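Local coordinates for long form salivary protein D7L1 (Anopheles stephensi, PDB 3NHI) that binds and sequesters cysteinyl leukotrienes and thromboxane A2 analogues from the host response, thereby modulating blood feeding by the female mosquito, at residues A[12-17]-A[57-62]. Sequence-based numbering, arbitrary orientation.
Sequences LYVYKR and TGLQIY. With EAH ((5S,7E,9E,11Z,14Z)-5-hydroxyicosa-7,9,11,14-tetraenoic acid), chain B.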
# COMPACT_ATOMS: atom_id res chain seq x y z
N LEU A 12 -0.66 0.62 6.76
CA LEU A 12 0.62 1.26 6.47
C LEU A 12 0.73 1.63 4.99
O LEU A 12 1.25 2.70 4.64
CB LEU A 12 1.78 0.35 6.88
CG LEU A 12 3.14 1.06 6.99
CD1 LEU A 12 3.16 2.11 8.10
CD2 LEU A 12 4.25 0.05 7.21
N TYR A 13 0.23 0.75 4.13
CA TYR A 13 0.19 1.03 2.70
C TYR A 13 -0.58 2.31 2.40
O TYR A 13 -0.11 3.18 1.65
CB TYR A 13 -0.41 -0.14 1.91
CG TYR A 13 -0.43 0.14 0.42
CD1 TYR A 13 0.64 -0.24 -0.39
CD2 TYR A 13 -1.50 0.82 -0.16
CE1 TYR A 13 0.64 0.06 -1.74
CE2 TYR A 13 -1.51 1.12 -1.50
CZ TYR A 13 -0.44 0.73 -2.29
OH TYR A 13 -0.44 1.04 -3.64
N VAL A 14 -1.77 2.44 3.00
CA VAL A 14 -2.56 3.65 2.84
C VAL A 14 -1.81 4.90 3.31
O VAL A 14 -1.74 5.89 2.58
CB VAL A 14 -3.91 3.53 3.58
CG1 VAL A 14 -4.61 4.89 3.66
CG2 VAL A 14 -4.78 2.49 2.89
N TYR A 15 -1.22 4.84 4.50
CA TYR A 15 -0.51 6.02 4.99
C TYR A 15 0.63 6.41 4.06
O TYR A 15 0.75 7.58 3.68
CB TYR A 15 0.02 5.81 6.42
CG TYR A 15 -1.05 5.44 7.44
CD1 TYR A 15 -2.26 6.15 7.51
CD2 TYR A 15 -0.86 4.39 8.33
CE1 TYR A 15 -3.24 5.81 8.43
CE2 TYR A 15 -1.84 4.03 9.26
CZ TYR A 15 -3.02 4.76 9.30
OH TYR A 15 -4.01 4.44 10.19
N LYS A 16 1.45 5.44 3.65
CA LYS A 16 2.65 5.76 2.88
C LYS A 16 2.29 6.20 1.47
O LYS A 16 2.91 7.12 0.94
CB LYS A 16 3.66 4.61 2.90
CG LYS A 16 3.29 3.36 2.11
CD LYS A 16 3.99 3.28 0.74
CE LYS A 16 3.72 1.93 0.06
NZ LYS A 16 4.46 1.81 -1.21
N ARG A 17 1.29 5.56 0.85
CA ARG A 17 0.87 5.97 -0.49
C ARG A 17 0.27 7.37 -0.47
O ARG A 17 0.52 8.17 -1.38
CB ARG A 17 -0.08 4.94 -1.12
CG ARG A 17 -0.67 5.36 -2.46
CD ARG A 17 0.40 5.70 -3.51
NE ARG A 17 -0.24 5.88 -4.81
CZ ARG A 17 -0.38 4.92 -5.72
NH1 ARG A 17 0.09 3.70 -5.48
NH2 ARG A 17 -0.99 5.18 -6.86
N THR A 57 -10.25 7.72 2.48
CA THR A 57 -10.63 6.83 1.39
C THR A 57 -9.88 5.50 1.49
O THR A 57 -10.49 4.44 1.38
CB THR A 57 -10.36 7.50 0.04
OG1 THR A 57 -11.14 8.70 -0.03
CG2 THR A 57 -10.73 6.57 -1.14
N GLY A 58 -8.58 5.56 1.72
CA GLY A 58 -7.76 4.35 1.79
C GLY A 58 -8.14 3.44 2.96
O GLY A 58 -8.16 2.22 2.81
N LEU A 59 -8.43 4.04 4.11
CA LEU A 59 -8.88 3.25 5.26
C LEU A 59 -10.34 2.84 5.14
O LEU A 59 -10.86 2.09 5.98
CB LEU A 59 -8.64 4.00 6.57
CG LEU A 59 -7.19 4.36 6.90
CD1 LEU A 59 -7.17 5.11 8.23
CD2 LEU A 59 -6.28 3.13 6.99
N GLN A 60 -11.00 3.35 4.09
CA GLN A 60 -12.38 2.97 3.73
C GLN A 60 -13.41 3.47 4.76
O GLN A 60 -14.53 2.96 4.85
CB GLN A 60 -12.45 1.46 3.41
CG GLN A 60 -11.52 1.11 2.24
CD GLN A 60 -11.26 -0.38 2.06
OE1 GLN A 60 -11.97 -1.21 2.58
NE2 GLN A 60 -10.19 -0.70 1.33
N ILE A 61 -13.00 4.49 5.51
CA ILE A 61 -13.90 5.24 6.38
C ILE A 61 -14.86 6.09 5.53
O ILE A 61 -16.03 6.27 5.89
CB ILE A 61 -13.07 6.12 7.36
CG1 ILE A 61 -12.21 5.23 8.27
CG2 ILE A 61 -13.96 7.03 8.20
CD1 ILE A 61 -11.19 6.01 9.08
N TYR A 62 -14.35 6.62 4.42
CA TYR A 62 -15.15 7.31 3.42
C TYR A 62 -15.25 6.46 2.17
O TYR A 62 -14.24 5.96 1.66
CB TYR A 62 -14.49 8.65 3.07
CG TYR A 62 -15.13 9.35 1.89
CD1 TYR A 62 -16.38 9.95 2.02
CD2 TYR A 62 -14.48 9.42 0.65
CE1 TYR A 62 -16.98 10.60 0.93
CE2 TYR A 62 -15.06 10.06 -0.43
CZ TYR A 62 -16.31 10.65 -0.28
OH TYR A 62 -16.87 11.28 -1.37
O1 EAH B . 4.56 0.87 11.79
C1 EAH B . 4.19 2.06 11.65
O2 EAH B . 4.94 2.96 11.20
C2 EAH B . 2.77 2.42 12.04
C3 EAH B . 2.59 3.94 12.14
C4 EAH B . 2.07 4.54 10.84
C5 EAH B . 1.94 6.04 10.96
O3 EAH B . 0.91 6.32 11.76
C6 EAH B . 1.73 6.67 9.59
C7 EAH B . 1.44 8.15 9.69
C8 EAH B . -0.02 8.43 9.38
C9 EAH B . -0.34 9.81 9.70
C10 EAH B . -1.65 10.03 9.60
C11 EAH B . -1.91 11.43 9.93
C12 EAH B . -3.14 11.95 10.01
C13 EAH B . -4.40 11.17 9.74
C14 EAH B . -4.79 11.39 8.29
C15 EAH B . -6.04 11.60 7.87
C16 EAH B . -7.24 11.63 8.78
C17 EAH B . -7.95 10.29 8.70
C18 EAH B . -7.49 9.36 9.82
C19 EAH B . -8.49 8.23 10.01
C20 EAH B . -7.99 7.25 11.05
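Val14 meets the helix 46-58 at Gly58, where the two segments come closest, 5.4 Å between the CA of Val14 and the CA of Gly58. Both methyls of Val14 rest on the Gly58 backbone: CG1, anti to the valine N, sits 3.7 Å from Gly58 CA, while CG2 touches Gly58 O at 3.4 Å. With no side chain in the way, the glycine backbone lies directly against these methyls. Val14 CG1 also meets Leu59 CD2 at 4.1 Å.

Gln60, with positive phi (69°), leaves helical geometry in a Schellman motif, its N bonded back to Thr57 O at 3.0 Å. In this all-helical, odorant-binding-protein-like fold, the contact thus joins helix 8-22 to the end of helix 46-58 beside the lipid pocket.

Tyr15, the next residue of the first helix, is directed by chi1 -56° with CG beside the backbone N. The side chains of Tyr15 and Leu59 cross at about a right angle, with Leu59 CD1 oblique to the ring and 3.8 Å from Tyr15 OH; that hydroxyl is satisfied by a hydrogen bond to Tyr131 O. EAH C8 lies over one face of the ring, 3.7 Å from Tyr15 CG. Further along the same lipid, Leu59 CD1 meets the terminal carbon C20 of EAH at 3.6 Å, and Ile61 CD1 packs on the neighbouring C19, whereas Leu12 CD1 lies beside the carboxylate end.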